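PDB 3CZP: putative polyphosphate kinase 2 from Pseudomonas aeruginosa PAO1, which uses inorganic polyphosphate as phosphate donor to convert AMP to ADP, and less efficiently GMP to GDP, with magnesium as cofactor. Local coordinates for residues Q344-R352 against S366-E374. Numbering follows the deposited sequence.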
loop_
_atom_site.group_PDB
_atom_site.type_symbol
_atom_site.label_atom_id
_atom_site.label_comp_id
_atom_site.label_asym_id
_atom_site.label_seq_id
_atom_site.Cartn_x
_atom_site.Cartn_y
_atom_site.Cartn_z
ATOM N N GLN A 344 7.880 -3.081 9.642
ATOM C CA GLN A 344 6.545 -3.407 10.231
ATOM C C GLN A 344 6.623 -4.762 10.958
ATOM O O GLN A 344 7.577 -5.513 10.784
ATOM C CB GLN A 344 5.551 -3.473 9.119
ATOM C CG GLN A 344 5.351 -2.193 8.425
ATOM C CD GLN A 344 4.411 -1.257 9.205
ATOM O OE1 GLN A 344 3.800 -1.675 10.181
ATOM N NE2 GLN A 344 4.340 -0.024 8.807
ATOM N N PRO A 345 5.651 -5.072 11.825
ATOM C CA PRO A 345 5.654 -6.375 12.461
ATOM C C PRO A 345 5.443 -7.512 11.446
ATOM O O PRO A 345 4.820 -7.320 10.407
ATOM C CB PRO A 345 4.443 -6.321 13.381
ATOM C CG PRO A 345 3.664 -5.277 12.879
ATOM C CD PRO A 345 4.530 -4.269 12.306
ATOM N N TYR A 346 5.988 -8.663 11.772
ATOM C CA TYR A 346 6.020 -9.828 10.879
ATOM C C TYR A 346 4.758 -10.082 10.021
ATOM O O TYR A 346 4.873 -10.187 8.794
ATOM C CB TYR A 346 6.343 -11.088 11.687
ATOM C CG TYR A 346 6.460 -12.340 10.854
ATOM C CD1 TYR A 346 7.503 -12.491 9.916
ATOM C CD2 TYR A 346 5.570 -13.379 11.001
ATOM C CE1 TYR A 346 7.611 -13.663 9.109
ATOM C CE2 TYR A 346 5.698 -14.547 10.230
ATOM C CZ TYR A 346 6.718 -14.681 9.303
ATOM O OH TYR A 346 6.803 -15.846 8.541
ATOM N N LEU A 347 3.568 -10.163 10.621
ATOM C CA LEU A 347 2.358 -10.557 9.819
ATOM C C LEU A 347 1.850 -9.486 8.902
ATOM O O LEU A 347 1.003 -9.755 8.071
ATOM C CB LEU A 347 1.217 -11.026 10.730
ATOM C CG LEU A 347 1.544 -12.371 11.415
ATOM C CD1 LEU A 347 0.557 -12.724 12.504
ATOM C CD2 LEU A 347 1.780 -13.530 10.305
ATOM N N TRP A 348 2.282 -8.239 9.095
ATOM C CA TRP A 348 1.902 -7.134 8.214
ATOM C C TRP A 348 2.063 -7.455 6.723
ATOM O O TRP A 348 1.178 -7.140 5.901
ATOM C CB TRP A 348 2.709 -5.876 8.620
ATOM C CG TRP A 348 2.334 -4.615 7.913
ATOM C CD1 TRP A 348 1.462 -3.640 8.323
ATOM C CD2 TRP A 348 2.918 -4.135 6.703
ATOM N NE1 TRP A 348 1.403 -2.623 7.411
ATOM C CE2 TRP A 348 2.311 -2.885 6.413
ATOM C CE3 TRP A 348 3.892 -4.632 5.833
ATOM C CZ2 TRP A 348 2.648 -2.137 5.280
ATOM C CZ3 TRP A 348 4.256 -3.857 4.722
ATOM C CH2 TRP A 348 3.620 -2.636 4.455
ATOM N N ARG A 349 3.188 -8.076 6.388
ATOM C CA ARG A 349 3.490 -8.443 5.012
ATOM C C ARG A 349 2.467 -9.425 4.457
ATOM O O ARG A 349 2.207 -9.425 3.254
ATOM C CB ARG A 349 4.897 -9.038 4.912
ATOM C CG ARG A 349 5.148 -10.197 5.863
ATOM C CD ARG A 349 6.608 -10.619 5.846
ATOM N NE ARG A 349 7.405 -9.867 6.812
ATOM C CZ ARG A 349 8.614 -10.232 7.227
ATOM N NH1 ARG A 349 9.171 -11.342 6.761
ATOM N NH2 ARG A 349 9.267 -9.487 8.109
ATOM N N PHE A 350 1.894 -10.256 5.323
ATOM C CA PHE A 350 0.902 -11.229 4.864
ATOM C C PHE A 350 -0.486 -10.669 4.823
ATOM O O PHE A 350 -1.203 -10.925 3.876
ATOM C CB PHE A 350 0.987 -12.493 5.720
ATOM C CG PHE A 350 2.356 -13.046 5.684
ATOM C CD1 PHE A 350 2.796 -13.637 4.536
ATOM C CD2 PHE A 350 3.231 -12.879 6.757
ATOM C CE1 PHE A 350 4.108 -14.126 4.441
ATOM C CE2 PHE A 350 4.558 -13.372 6.669
ATOM C CZ PHE A 350 4.983 -13.926 5.511
ATOM N N TRP A 351 -0.864 -9.914 5.849
ATOM C CA TRP A 351 -2.175 -9.258 5.876
ATOM C C TRP A 351 -2.451 -8.414 4.615
ATOM O O TRP A 351 -3.624 -8.222 4.206
ATOM C CB TRP A 351 -2.310 -8.403 7.164
ATOM C CG TRP A 351 -2.909 -9.123 8.329
ATOM C CD1 TRP A 351 -2.232 -9.614 9.414
ATOM C CD2 TRP A 351 -4.276 -9.503 8.503
ATOM N NE1 TRP A 351 -3.106 -10.242 10.268
ATOM C CE2 TRP A 351 -4.372 -10.155 9.748
ATOM C CE3 TRP A 351 -5.442 -9.344 7.732
ATOM C CZ2 TRP A 351 -5.588 -10.664 10.239
ATOM C CZ3 TRP A 351 -6.630 -9.846 8.225
ATOM C CH2 TRP A 351 -6.699 -10.481 9.467
ATOM N N ARG A 352 -1.405 -7.794 4.098
ATOM C CA ARG A 352 -1.487 -6.865 2.981
ATOM C C ARG A 352 -1.897 -7.611 1.739
ATOM O O ARG A 352 -2.382 -7.023 0.807
ATOM C CB ARG A 352 -0.149 -6.106 2.763
ATOM C CG ARG A 352 0.874 -6.940 2.068
ATOM C CD ARG A 352 2.273 -6.346 1.983
ATOM N NE ARG A 352 2.372 -5.112 1.188
ATOM C CZ ARG A 352 3.543 -4.567 0.831
ATOM N NH1 ARG A 352 4.693 -5.141 1.173
ATOM N NH2 ARG A 352 3.590 -3.427 0.161
ATOM N N SER A 366 4.936 -18.726 2.743
ATOM C CA SER A 366 3.902 -18.061 3.494
ATOM C C SER A 366 4.454 -17.595 4.806
ATOM O O SER A 366 5.659 -17.583 5.003
ATOM C CB SER A 366 2.722 -19.050 3.733
ATOM O OG SER A 366 3.067 -19.947 4.803
ATOM N N TRP A 367 3.544 -17.264 5.731
ATOM C CA TRP A 367 3.916 -16.884 7.094
ATOM C C TRP A 367 4.542 -17.994 7.919
ATOM O O TRP A 367 5.080 -17.736 8.970
ATOM C CB TRP A 367 2.689 -16.367 7.846
ATOM C CG TRP A 367 1.419 -17.150 7.646
ATOM C CD1 TRP A 367 0.927 -18.156 8.451
ATOM C CD2 TRP A 367 0.443 -16.967 6.596
ATOM N NE1 TRP A 367 -0.274 -18.613 7.956
ATOM C CE2 TRP A 367 -0.592 -17.916 6.820
ATOM C CE3 TRP A 367 0.385 -16.151 5.461
ATOM C CZ2 TRP A 367 -1.670 -18.038 6.003
ATOM C CZ3 TRP A 367 -0.717 -16.257 4.627
ATOM C CH2 TRP A 367 -1.742 -17.194 4.900
ATOM N N TYR A 368 4.414 -19.229 7.463
ATOM C CA TYR A 368 5.102 -20.380 8.054
ATOM C C TYR A 368 6.624 -20.357 7.953
ATOM O O TYR A 368 7.315 -21.093 8.696
ATOM C CB TYR A 368 4.490 -21.692 7.549
ATOM C CG TYR A 368 3.113 -21.894 8.128
ATOM C CD1 TYR A 368 2.959 -22.343 9.421
ATOM C CD2 TYR A 368 1.959 -21.553 7.410
ATOM C CE1 TYR A 368 1.696 -22.510 9.995
ATOM C CE2 TYR A 368 0.679 -21.721 7.987
ATOM C CZ TYR A 368 0.565 -22.213 9.285
ATOM O OH TYR A 368 -0.660 -22.384 9.903
ATOM N N GLY A 369 7.146 -19.488 7.092
ATOM C CA GLY A 369 8.591 -19.283 6.983
ATOM C C GLY A 369 9.266 -19.039 8.326
ATOM O O GLY A 369 10.349 -19.534 8.568
ATOM N N ARG A 370 8.604 -18.277 9.199
ATOM C CA ARG A 370 9.109 -17.987 10.533
ATOM C C ARG A 370 9.452 -19.246 11.340
ATOM O O ARG A 370 10.511 -19.292 12.023
ATOM C CB ARG A 370 8.152 -17.091 11.346
ATOM C CG ARG A 370 8.686 -16.879 12.755
ATOM C CD ARG A 370 8.371 -15.544 13.348
ATOM N NE ARG A 370 9.221 -14.495 12.772
ATOM C CZ ARG A 370 9.162 -13.232 13.167
ATOM N NH1 ARG A 370 8.300 -12.858 14.118
ATOM N NH2 ARG A 370 9.932 -12.339 12.582
ATOM N N VAL A 371 8.581 -20.267 11.253
ATOM C CA VAL A 371 8.775 -21.526 12.000
ATOM C C VAL A 371 9.421 -22.635 11.157
ATOM O O VAL A 371 9.579 -23.760 11.613
ATOM C CB VAL A 371 7.461 -22.041 12.596
ATOM C CG1 VAL A 371 6.863 -20.951 13.497
ATOM C CG2 VAL A 371 6.516 -22.511 11.467
ATOM N N LEU A 372 9.823 -22.281 9.937
ATOM C CA LEU A 372 10.578 -23.178 9.073
ATOM C C LEU A 372 11.938 -22.559 8.824
ATOM O O LEU A 372 12.794 -22.620 9.696
ATOM C CB LEU A 372 9.787 -23.469 7.795
ATOM C CG LEU A 372 8.468 -24.266 7.950
ATOM C CD1 LEU A 372 7.762 -24.249 6.576
ATOM C CD2 LEU A 372 8.646 -25.728 8.506
ATOM N N VAL A 373 12.166 -21.932 7.675
ATOM C CA VAL A 373 13.509 -21.361 7.383
ATOM C C VAL A 373 14.121 -20.371 8.407
ATOM O O VAL A 373 15.320 -20.391 8.626
ATOM C CB VAL A 373 13.563 -20.742 5.947
ATOM C CG1 VAL A 373 12.529 -19.595 5.764
ATOM C CG2 VAL A 373 14.991 -20.309 5.599
ATOM N N GLU A 374 13.325 -19.498 9.030
ATOM C CA GLU A 374 13.876 -18.577 10.021
ATOM C C GLU A 374 14.382 -19.311 11.260
ATOM O O GLU A 374 15.422 -18.962 11.782
ATOM C CB GLU A 374 12.850 -17.524 10.444
ATOM C CG GLU A 374 12.413 -16.607 9.310
ATOM C CD GLU A 374 11.554 -15.399 9.757
ATOM O OE1 GLU A 374 11.330 -15.154 10.954
ATOM O OE2 GLU A 374 11.115 -14.675 8.865
#
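The guanidinium of Arg370 lies flat on one face of the Tyr346 ring, the planes 15° apart and Arg370 CZ 4.0 Å from the ring centroid, a stacked cation-pi pair; Arg370 CD also sits over that face in a CH-pi contact. Against the opposite face, toward the rim, comes Phe350 CE2, and at the edge, in the ring plane, is the carbonyl oxygen of Trp367. Phe350 in turn has Trp367 CB over one face, 3.8 Å from its ring centroid, and Arg349 CG on the other. The indole of Trp367 directs an edge at the Phe350 face, with Trp367 CE3 3.6 Å from Phe350 CD1 and the planes at 74°, an offset edge-to-face pair. Tyr346 carries its CG anti to the backbone N (chi1 -177°), which sends the ring across to the backbone of Trp367 and Arg370. The hydroxyl is gripped twice there: Tyr346 OH donates to Trp367 O at 2.6 Å, approaching from above the carbonyl plane, and accepts from Arg370 N at 3.1 Å, a bent bond. This is the second PPK2 domain, of the P-loop NTPase clan, and residues 366-374 run from just after strand 360-364 of its parallel five-stranded sheet into helix 370-377. Ser366 OG closes an ST turn by accepting from Tyr368 N and also bonds to Glu306 on the neighbouring strand 300-307. Bends at chi2 and chi3 lay the Arg370 guanidinium over the ring, and Arg370 NE forms a salt bridge with Glu374 OE1 at 2.9 Å, nearly in the guanidinium plane, which should hold the group in its orientation on the ring. A second carboxylate, Glu145 from the first PPK2 domain, pairs with Arg370 NH1 and accepts from Tyr346 N.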